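Local coordinates for protein peroxiredoxin PRX1, mitochondrial (Saccharomyces cerevisiae, PDB 5YKJ) that probably reduces peroxides in mitochondria through a single peroxidatic cysteine, which is then regenerated by the glutathione and thioredoxin systems, at residues L163-T166 with D167-V171; D72-S75 with H76-I80; N103-L107 with Y108-D112. One frame throughout, in Å; residues are numbered along the deposited sequence.

Along the chain, contact 2 (72-80) comes first, contact 3 (103-112) second and contact 1 (163-171) last. Contact 2 starts helix 73-87, the helix between parallel strands 63-69 and 96-98 of the five-stranded mixed sheet, and contact 3 ends the short helix 103-107 that follows strand 96-98. Their centres are about 20 Å apart, and both belong to the AhpC/TSA, thioredoxin-like part. Contact 1, at the end of helix 153-169, belongs to the C-terminal part of the 1-Cys peroxiredoxin; its centre is about 38 Å from that of contact 2 and about 30 Å from that of contact 3, across the chain's centre. Two contacts thus shape helix ends in the thioredoxin-like body, and one its exit toward the C-terminal domain.

Contact 1 of 3, residues L163-T166 with D167-V171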
ATOM      1  N   LEU A 163      -0.101 -11.654  -1.172  1.00  8.54           N
ATOM      2  CA  LEU A 163       0.631 -11.609   0.075  1.00  9.53           C
ATOM      3  C   LEU A 163      -0.085 -12.283   1.218  1.00  9.70           C
ATOM      4  O   LEU A 163       0.511 -12.951   1.998  1.00 11.69           O
ATOM      5  CB  LEU A 163       0.923 -10.159   0.481  1.00 10.76           C
ATOM      6  CG  LEU A 163       2.006  -9.432  -0.315  1.00  7.32           C
ATOM      7  CD1 LEU A 163       1.834  -7.934  -0.129  1.00  7.08           C
ATOM      8  CD2 LEU A 163       3.370  -9.885   0.155  1.00  8.83           C
ATOM      9  N   GLN A 164      -1.373 -12.032   1.291  1.00  8.88           N
ATOM     10  CA  GLN A 164      -2.175 -12.638   2.325  1.00  9.32           C
ATOM     11  C   GLN A 164      -2.240 -14.143   2.163  1.00 10.33           C
ATOM     12  O   GLN A 164      -2.208 -14.830   3.114  1.00 12.63           O
ATOM     13  CB  GLN A 164      -3.570 -12.022   2.410  1.00 11.00           C
ATOM     14  CG  GLN A 164      -3.525 -10.558   2.822  1.00 11.63           C
ATOM     15  CD  GLN A 164      -4.897  -9.914   2.955  1.00 12.30           C
ATOM     16  OE1 GLN A 164      -5.843 -10.333   2.380  1.00 13.70           O
ATOM     17  NE2 GLN A 164      -4.948  -8.888   3.711  1.00 14.27           N
ATOM     18  N   LEU A 165      -2.374 -14.573   0.935  1.00 11.37           N
ATOM     19  CA  LEU A 165      -2.427 -15.989   0.649  1.00 11.71           C
ATOM     20  C   LEU A 165      -1.107 -16.693   0.983  1.00 13.01           C
ATOM     21  O   LEU A 165      -1.092 -17.746   1.562  1.00 14.67           O
ATOM     22  CB  LEU A 165      -2.813 -16.260  -0.805  1.00 12.28           C
ATOM     23  CG  LEU A 165      -2.944 -17.767  -1.111  1.00 21.30           C
ATOM     24  CD1 LEU A 165      -4.081 -18.374  -0.315  1.00 29.71           C
ATOM     25  CD2 LEU A 165      -3.113 -17.941  -2.585  1.00 22.00           C
ATOM     26  N   THR A 166      -0.012 -16.067   0.608  1.00  9.58           N
ATOM     27  CA  THR A 166       1.259 -16.634   0.918  1.00 12.38           C
ATOM     28  C   THR A 166       1.488 -16.772   2.431  1.00 15.95           C
ATOM     29  O   THR A 166       2.018 -17.735   2.858  1.00 16.24           O
ATOM     30  CB  THR A 166       2.465 -15.880   0.280  1.00 16.66           C
ATOM     31  OG1 THR A 166       2.562 -14.578   0.771  1.00 31.82           O
ATOM     32  CG2 THR A 166       2.351 -15.842  -1.120  1.00 18.85           C
ATOM     33  N   ASP A 167       1.103 -15.769   3.201  1.00 13.50           N
ATOM     34  CA  ASP A 167       1.200 -15.823   4.628  1.00 16.90           C
ATOM     35  C   ASP A 167       0.280 -16.880   5.229  1.00 22.08           C
ATOM     36  O   ASP A 167       0.629 -17.519   6.162  1.00 20.03           O
ATOM     37  CB  ASP A 167       0.847 -14.490   5.271  1.00 13.78           C
ATOM     38  CG  ASP A 167       1.946 -13.442   5.116  1.00 18.44           C
ATOM     39  OD1 ASP A 167       2.941 -13.752   4.538  1.00 16.62           O
ATOM     40  OD2 ASP A 167       1.738 -12.345   5.569  1.00 16.18           O
ATOM     41  N   LYS A 168      -0.905 -16.957   4.697  1.00 15.15           N
ATOM     42  CA  LYS A 168      -1.852 -17.910   5.217  1.00 15.16           C
ATOM     43  C   LYS A 168      -1.577 -19.377   4.963  1.00 26.07           C
ATOM     44  O   LYS A 168      -1.729 -20.175   5.821  1.00 25.16           O
ATOM     45  CB  LYS A 168      -3.227 -17.584   4.702  1.00 16.40           C
ATOM     46  CG  LYS A 168      -4.293 -18.485   5.231  1.00 20.99           C
ATOM     47  CD  LYS A 168      -5.378 -18.551   4.198  1.00 45.33           C
ATOM     48  CE  LYS A 168      -6.603 -17.838   4.667  1.00 48.90           C
ATOM     49  NZ  LYS A 168      -6.859 -18.179   6.063  1.00 57.50           N
ATOM     50  N   GLU A 169      -1.213 -19.687   3.736  1.00 16.00           N
ATOM     51  CA  GLU A 169      -0.992 -21.046   3.301  1.00 18.01           C
ATOM     52  C   GLU A 169       0.441 -21.512   3.077  1.00 16.05           C
ATOM     53  O   GLU A 169       0.653 -22.653   2.877  1.00 17.58           O
ATOM     54  CB  GLU A 169      -1.810 -21.248   2.035  1.00 16.37           C
ATOM     55  CG  GLU A 169      -3.295 -21.153   2.272  1.00 21.76           C
ATOM     56  CD  GLU A 169      -4.193 -21.454   1.082  1.00 50.63           C
ATOM     57  OE1 GLU A 169      -3.793 -22.042   0.079  1.00 60.06           O
ATOM     58  OE2 GLU A 169      -5.361 -21.109   1.170  1.00 54.14           O
ATOM     59  N   GLY A 170       1.401 -20.623   3.206  1.00 13.39           N
ATOM     60  CA  GLY A 170       2.773 -20.962   2.957  1.00 16.23           C
ATOM     61  C   GLY A 170       3.058 -21.397   1.542  1.00 20.81           C
ATOM     62  O   GLY A 170       3.668 -22.388   1.289  1.00 15.40           O
ATOM     63  N   VAL A 171       2.604 -20.578   0.629  1.00 14.75           N
ATOM     64  CA  VAL A 171       2.771 -20.791  -0.783  1.00 11.38           C
ATOM     65  C   VAL A 171       3.338 -19.502  -1.384  1.00 17.77           C
ATOM     66  O   VAL A 171       3.458 -18.550  -0.713  1.00 15.90           O
ATOM     67  CB  VAL A 171       1.484 -21.144  -1.505  1.00 15.29           C
ATOM     68  CG1 VAL A 171       0.948 -22.450  -0.980  1.00 13.84           C
ATOM     69  CG2 VAL A 171       0.423 -20.067  -1.355  1.00 13.47           C
TER
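Leu165 and Val171 meet on the close-packed side of this helix end, where Leu165 CG lies 4.1 Å from Val171 CG2. The two side chains approach at a slant, and both also touch Val183 of strand 183-184, while Leu165 reaches Trp177 and Ser213 as well. The carboxylate of Glu169 closes over the same leucine: its OE2 lies 3.4 Å from Leu165 CD1, acid against methyl without a polar bond between them. Nearby, Thr166 CA makes a C-H...O contact with Val171 O at 3.3 Å.

The polar branch of Thr166 turns back up the helix. With chi1 at 63°, OG1 sits between the backbone N and the carbonyl carbon and donates to Leu163 O at 2.9 Å. It arrives above the carbonyl plane, on the same face as Asp167 N, which donates to that oxygen at 3.1 Å, so one carbonyl is gripped by two donors.

The solvent side is that of Lys168, an exposed residue whose chain bends at its outer torsions and leads the amine away from residues 163-166. Two other side chains are tied to neighbouring parts of the fold: Asp167 by a salt bridge from OD1 to Arg140, and Gln164 by a bond from NE2 to the carbonyl of Arg61. Both also touch Trp30.

Backbone bonds follow the helical spacing to the end. Glu169 N meets Leu165 O at 2.9 Å with a nearly straight N-H...O angle of 167°, whereas Gly170 N meets Thr166 O at 3.0 Å with only 131°. Gly170, with positive phi, is the first residue beyond the helix, and its left-handed backbone turn ends helix 153-169 where the chain enters the C-terminal part of a 1-Cys peroxiredoxin.

Contact 2 of 3, residues D72-S75 with H76-I80; sequences DVES and HEKWI
The imidazole of His76 carries Asp72 O over one face, 3.4 Å above the ring plane and displaced toward the rim, while Val73 CA and Ser75 C approach it obliquely. Both ring nitrogens bond outside the segment, ND1 to Asp39 and NE2 to the carbonyl of Ile97, so two bonds fix the rotation of this buried ring. Asp39 also bonds Ser75 OG, bringing neighbouring helix residues to one carboxylate. The indole of Trp79 leads away from residues 72-75; its ring meets Phe40, and its NE1 bonds Thr45, which follows Cys44, the cysteine found here as S-hydroxycysteine.

Asp72 is the N-cap of helix 73-87, the helix of a beta-alpha-beta unit with strands 63-69 and 96-98. Its chi1 of 65° brings OD1 forward over the first turn, where it accepts from Ser75 N at 2.8 Å, nearly along the C-O axis. The main-chain oxygen Asp72 O accepts from His76 N at 3.1 Å.

On the exposed side, the extended Glu77 side chain slants across toward Val73, OE2 3.8 Å from Val73 CG1. Lys78 folds back instead, its CE 3.6 Å from Ser75 CA, and its NZ stays 4.9 Å from Glu74 OE2, opposite charges that are near without touching.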
ATOM      1  N   ASP A  72      -0.875  21.016   4.252  1.00 10.64           N
ATOM      2  CA  ASP A  72      -1.552  21.011   5.530  1.00 12.63           C
ATOM      3  C   ASP A  72      -2.931  20.348   5.489  1.00 15.10           C
ATOM      4  O   ASP A  72      -3.444  20.114   4.471  1.00 13.84           O
ATOM      5  CB  ASP A  72      -1.560  22.410   6.179  1.00 21.36           C
ATOM      6  CG  ASP A  72      -2.352  23.437   5.405  1.00 31.33           C
ATOM      7  OD1 ASP A  72      -3.286  23.155   4.730  1.00 19.07           O
ATOM      8  OD2 ASP A  72      -1.967  24.583   5.516  1.00 38.53           O
ATOM      9  N   VAL A  73      -3.479  20.029   6.638  1.00 13.36           N
ATOM     10  CA  VAL A  73      -4.752  19.377   6.739  1.00 10.83           C
ATOM     11  C   VAL A  73      -5.861  20.235   6.154  1.00 18.73           C
ATOM     12  O   VAL A  73      -6.729  19.744   5.544  1.00 13.33           O
ATOM     13  CB  VAL A  73      -5.048  18.999   8.185  1.00 13.60           C
ATOM     14  CG1 VAL A  73      -6.441  18.467   8.315  1.00 21.13           C
ATOM     15  CG2 VAL A  73      -4.100  17.897   8.632  1.00 10.84           C
ATOM     16  N   GLU A  74      -5.772  21.523   6.362  1.00 17.82           N
ATOM     17  CA  GLU A  74      -6.791  22.383   5.824  1.00 16.96           C
ATOM     18  C   GLU A  74      -6.851  22.249   4.317  1.00 18.76           C
ATOM     19  O   GLU A  74      -7.900  22.173   3.753  1.00 16.18           O
ATOM     20  CB  GLU A  74      -6.534  23.826   6.218  1.00 20.09           C
ATOM     21  CG  GLU A  74      -7.291  24.830   5.418  1.00 30.67           C
ATOM     22  CD  GLU A  74      -7.367  26.200   6.051  1.00 48.10           C
ATOM     23  OE1 GLU A  74      -6.622  26.477   7.003  1.00 42.87           O
ATOM     24  OE2 GLU A  74      -8.215  26.978   5.577  1.00 40.04           O
ATOM     25  N   SER A  75      -5.707  22.191   3.686  1.00 13.98           N
ATOM     26  CA  SER A  75      -5.682  22.010   2.259  1.00 12.50           C
ATOM     27  C   SER A  75      -6.263  20.644   1.884  1.00 14.46           C
ATOM     28  O   SER A  75      -7.056  20.535   1.014  1.00 12.79           O
ATOM     29  CB  SER A  75      -4.273  22.217   1.730  1.00 21.21           C
ATOM     30  OG  SER A  75      -4.204  21.798   0.407  1.00 22.86           O
ATOM     31  N   HIS A  76      -5.892  19.622   2.629  1.00 12.27           N
ATOM     32  CA  HIS A  76      -6.391  18.285   2.358  1.00 10.49           C
ATOM     33  C   HIS A  76      -7.907  18.206   2.485  1.00 11.63           C
ATOM     34  O   HIS A  76      -8.504  17.501   1.766  1.00 11.85           O
ATOM     35  CB  HIS A  76      -5.782  17.244   3.294  1.00 10.12           C
ATOM     36  CG  HIS A  76      -4.326  17.038   3.114  1.00  9.98           C
ATOM     37  ND1 HIS A  76      -3.607  17.617   2.112  1.00 12.33           N
ATOM     38  CD2 HIS A  76      -3.456  16.298   3.826  1.00  9.67           C
ATOM     39  CE1 HIS A  76      -2.344  17.256   2.235  1.00 11.00           C
ATOM     40  NE2 HIS A  76      -2.233  16.449   3.254  1.00 10.26           N
ATOM     41  N   GLU A  77      -8.469  18.924   3.446  1.00 13.61           N
ATOM     42  CA  GLU A  77      -9.903  18.916   3.597  1.00 12.18           C
ATOM     43  C   GLU A  77     -10.629  19.452   2.363  1.00 14.77           C
ATOM     44  O   GLU A  77     -11.573  18.858   1.938  1.00 15.40           O
ATOM     45  CB  GLU A  77     -10.293  19.681   4.855  1.00 19.76           C
ATOM     46  CG  GLU A  77     -10.139  18.842   6.112  1.00 25.29           C
ATOM     47  CD  GLU A  77     -10.172  19.622   7.413  1.00 39.57           C
ATOM     48  OE1 GLU A  77     -10.088  20.815   7.405  1.00 37.31           O
ATOM     49  OE2 GLU A  77     -10.181  18.986   8.452  1.00 46.79           O
ATOM     50  N   LYS A  78     -10.136  20.545   1.805  1.00 11.89           N
ATOM     51  CA  LYS A  78     -10.696  21.098   0.596  1.00 12.94           C
ATOM     52  C   LYS A  78     -10.527  20.133  -0.582  1.00 12.05           C
ATOM     53  O   LYS A  78     -11.386  19.974  -1.370  1.00 11.98           O
ATOM     54  CB  LYS A  78     -10.032  22.421   0.215  1.00 20.86           C
ATOM     55  CG  LYS A  78     -10.157  23.531   1.223  1.00 40.60           C
ATOM     56  CD  LYS A  78      -9.296  24.764   0.861  1.00 40.16           C
ATOM     57  CE  LYS A  78      -7.790  24.493   0.613  1.00 49.86           C
ATOM     58  NZ  LYS A  78      -6.754  25.455   1.166  1.00 52.29           N
ATOM     59  N   TRP A  79      -9.359  19.494  -0.647  1.00 11.60           N
ATOM     60  CA  TRP A  79      -9.074  18.532  -1.698  1.00 12.94           C
ATOM     61  C   TRP A  79     -10.060  17.362  -1.604  1.00 10.39           C
ATOM     62  O   TRP A  79     -10.567  16.943  -2.565  1.00 10.52           O
ATOM     63  CB  TRP A  79      -7.621  18.051  -1.564  1.00 10.00           C
ATOM     64  CG  TRP A  79      -7.087  17.226  -2.703  1.00  9.77           C
ATOM     65  CD1 TRP A  79      -7.457  17.303  -3.981  1.00 10.19           C
ATOM     66  CD2 TRP A  79      -6.085  16.228  -2.640  1.00  9.26           C
ATOM     67  NE1 TRP A  79      -6.781  16.408  -4.727  1.00 11.86           N
ATOM     68  CE2 TRP A  79      -5.944  15.721  -3.912  1.00 10.58           C
ATOM     69  CE3 TRP A  79      -5.350  15.678  -1.620  1.00 11.14           C
ATOM     70  CZ2 TRP A  79      -5.054  14.721  -4.215  1.00 14.03           C
ATOM     71  CZ3 TRP A  79      -4.457  14.687  -1.922  1.00 10.55           C
ATOM     72  CH2 TRP A  79      -4.324  14.220  -3.208  1.00 13.86           C
ATOM     73  N   ILE A  80     -10.317  16.904  -0.391  1.00 10.22           N
ATOM     74  CA  ILE A  80     -11.270  15.805  -0.235  1.00 11.42           C
ATOM     75  C   ILE A  80     -12.672  16.174  -0.735  1.00 13.65           C
ATOM     76  O   ILE A  80     -13.338  15.349  -1.180  1.00 11.03           O
ATOM     77  CB  ILE A  80     -11.281  15.259   1.202  1.00 11.42           C
ATOM     78  CG1 ILE A  80     -10.112  14.306   1.395  1.00 14.25           C
ATOM     79  CG2 ILE A  80     -12.561  14.536   1.582  1.00 12.99           C
ATOM     80  CD1 ILE A  80     -10.048  13.887   2.825  1.00 45.66           C
TER

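Contact 3 of 3, residues N103-L107 with Y108-D112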
ATOM      1  N   ASN A 103       8.097  16.066   6.878  1.00  9.09           N
ATOM      2  CA  ASN A 103       8.701  15.267   7.910  1.00  9.80           C
ATOM      3  C   ASN A 103       8.436  13.740   7.766  1.00 10.68           C
ATOM      4  O   ASN A 103       9.297  12.951   7.966  1.00  8.85           O
ATOM      5  CB  ASN A 103       8.264  15.769   9.324  1.00 10.39           C
ATOM      6  CG  ASN A 103       8.542  17.242   9.547  1.00 14.09           C
ATOM      7  OD1 ASN A 103       9.566  17.692   9.322  1.00 18.12           O
ATOM      8  ND2 ASN A 103       7.584  17.936   9.977  1.00 19.43           N
ATOM      9  N   VAL A 104       7.192  13.391   7.477  1.00  8.07           N
ATOM     10  CA  VAL A 104       6.824  11.990   7.306  1.00 10.91           C
ATOM     11  C   VAL A 104       7.416  11.404   6.003  1.00  9.29           C
ATOM     12  O   VAL A 104       7.850  10.331   5.963  1.00  8.92           O
ATOM     13  CB  VAL A 104       5.298  11.726   7.414  1.00 11.76           C
ATOM     14  CG1 VAL A 104       4.927  10.251   7.232  1.00 13.25           C
ATOM     15  CG2 VAL A 104       4.765  12.265   8.715  1.00 12.52           C
ATOM     16  N   ALA A 105       7.416  12.219   4.966  1.00  8.01           N
ATOM     17  CA  ALA A 105       7.998  11.802   3.708  1.00 11.96           C
ATOM     18  C   ALA A 105       9.477  11.487   3.875  1.00 10.68           C
ATOM     19  O   ALA A 105       9.969  10.600   3.328  1.00  8.12           O
ATOM     20  CB  ALA A 105       7.834  12.910   2.678  1.00 11.40           C
ATOM     21  N   PHE A 106      10.135  12.322   4.659  1.00  7.41           N
ATOM     22  CA  PHE A 106      11.537  12.179   4.982  1.00  7.93           C
ATOM     23  C   PHE A 106      11.780  10.893   5.771  1.00  9.05           C
ATOM     24  O   PHE A 106      12.655  10.153   5.477  1.00  7.15           O
ATOM     25  CB  PHE A 106      12.021  13.426   5.752  1.00  8.16           C
ATOM     26  CG  PHE A 106      13.476  13.390   6.176  1.00  9.35           C
ATOM     27  CD1 PHE A 106      14.503  13.441   5.284  1.00 13.99           C
ATOM     28  CD2 PHE A 106      13.773  13.337   7.503  1.00 11.72           C
ATOM     29  CE1 PHE A 106      15.789  13.401   5.721  1.00 22.28           C
ATOM     30  CE2 PHE A 106      15.059  13.322   7.927  1.00 12.66           C
ATOM     31  CZ  PHE A 106      16.066  13.349   7.041  1.00 15.61           C
ATOM     32  N   LEU A 107      10.894  10.657   6.731  1.00  6.88           N
ATOM     33  CA  LEU A 107      10.973   9.472   7.547  1.00  6.63           C
ATOM     34  C   LEU A 107      10.840   8.193   6.698  1.00  6.30           C
ATOM     35  O   LEU A 107      11.352   7.198   7.024  1.00  8.33           O
ATOM     36  CB  LEU A 107       9.904   9.504   8.635  1.00  7.86           C
ATOM     37  CG  LEU A 107       9.703   8.280   9.493  1.00  7.75           C
ATOM     38  CD1 LEU A 107      10.895   8.117  10.423  1.00 10.16           C
ATOM     39  CD2 LEU A 107       8.438   8.433  10.299  1.00  9.83           C
ATOM     40  N   TYR A 108      10.114   8.332   5.616  1.00  6.20           N
ATOM     41  CA  TYR A 108       9.885   7.227   4.706  1.00  9.51           C
ATOM     42  C   TYR A 108      10.821   7.166   3.499  1.00  8.03           C
ATOM     43  O   TYR A 108      10.575   6.472   2.597  1.00  8.81           O
ATOM     44  CB  TYR A 108       8.383   7.072   4.346  1.00  7.53           C
ATOM     45  CG  TYR A 108       7.626   6.261   5.361  1.00  5.74           C
ATOM     46  CD1 TYR A 108       7.297   6.798   6.572  1.00  6.32           C
ATOM     47  CD2 TYR A 108       7.274   4.953   5.100  1.00  8.66           C
ATOM     48  CE1 TYR A 108       6.653   6.046   7.530  1.00 10.51           C
ATOM     49  CE2 TYR A 108       6.637   4.198   6.045  1.00  7.61           C
ATOM     50  CZ  TYR A 108       6.315   4.751   7.249  1.00 10.07           C
ATOM     51  OH  TYR A 108       5.688   3.997   8.145  1.00 11.60           O
ATOM     52  N   ASP A 109      11.870   7.967   3.599  1.00  7.81           N
ATOM     53  CA  ASP A 109      12.956   8.021   2.635  1.00  8.98           C
ATOM     54  C   ASP A 109      12.632   8.529   1.229  1.00 13.74           C
ATOM     55  O   ASP A 109      13.367   8.294   0.328  1.00 11.97           O
ATOM     56  CB  ASP A 109      13.661   6.663   2.546  1.00  9.21           C
ATOM     57  CG  ASP A 109      14.515   6.342   3.773  1.00 12.21           C
ATOM     58  OD1 ASP A 109      14.996   7.202   4.429  1.00 13.77           O
ATOM     59  OD2 ASP A 109      14.713   5.184   4.048  1.00 18.13           O
ATOM     60  N   MET A 110      11.531   9.232   1.111  1.00  9.63           N
ATOM     61  CA  MET A 110      11.146   9.775  -0.164  1.00  9.48           C
ATOM     62  C   MET A 110      11.797  11.106  -0.528  1.00 13.02           C
ATOM     63  O   MET A 110      11.783  11.474  -1.661  1.00 14.95           O
ATOM     64  CB  MET A 110       9.655   9.868  -0.287  1.00 10.39           C
ATOM     65  CG  MET A 110       9.068   8.511  -0.276  1.00 11.50           C
ATOM     66  SD  MET A 110       7.230   8.548  -0.423  1.00  8.28           S
ATOM     67  CE  MET A 110       6.683   9.042   1.237  1.00  7.25           C
ATOM     68  N   VAL A 111      12.366  11.791   0.459  1.00 10.65           N
ATOM     69  CA  VAL A 111      13.079  13.037   0.261  1.00 11.99           C
ATOM     70  C   VAL A 111      14.320  12.999   1.176  1.00 11.07           C
ATOM     71  O   VAL A 111      14.334  12.283   2.099  1.00 14.22           O
ATOM     72  CB  VAL A 111      12.274  14.296   0.533  1.00  9.51           C
ATOM     73  CG1 VAL A 111      11.176  14.450  -0.479  1.00 14.91           C
ATOM     74  CG2 VAL A 111      11.708  14.308   1.941  1.00 12.19           C
ATOM     75  N   ASP A 112      15.319  13.794   0.867  1.00 15.10           N
ATOM     76  CA  ASP A 112      16.543  13.868   1.631  1.00 15.37           C
ATOM     77  C   ASP A 112      16.633  14.993   2.632  1.00 14.92           C
ATOM     78  O   ASP A 112      17.638  15.158   3.259  1.00 15.44           O
ATOM     79  CB  ASP A 112      17.740  13.898   0.712  1.00 24.77           C
ATOM     80  CG  ASP A 112      17.880  12.639  -0.089  1.00 24.38           C
ATOM     81  OD1 ASP A 112      17.947  11.564   0.481  1.00 37.31           O
ATOM     82  OD2 ASP A 112      17.870  12.750  -1.254  1.00 28.40           O
TER
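Phe106 holds its CG trans to the main-chain nitrogen, chi1 179°, which carries the ring toward the returning chain, while Val111 chi1 (-67°) sets CG1 anti to the carbonyl carbon and so turns CG2 to face the helix. Val111 CG2 therefore packs 3.9 Å from Phe106 CB and 4.2 Å from Ala105 CB. At the ring's edge, near its plane, Val111 O lies 3.4 Å from Phe106 CD1.

The fold-back rests on a Schellman motif that closes helix 103-107. Met110 N donates to Ala105 O at 3.0 Å, and Asp109 N to Phe106 O at 3.0 Å. Asp109 is the C-prime residue with positive phi, 66°; its carboxylate bonds the main-chain N of Leu2. Met110 bends at its last torsion and brings CE within 3.9 Å of Ala105 CA.

On the buried side, Tyr108 N donates to Val104 O and more weakly to Ala105 O. The tyrosine ring lies alongside Leu107, both pointing the same way, and Tyr108 CD1 is 4.2 Å from Val104 CG1. Beyond the contact, Tyr108 OH bonds the carbonyl of Pro9, and its ring meets Phe131 edge-to-face.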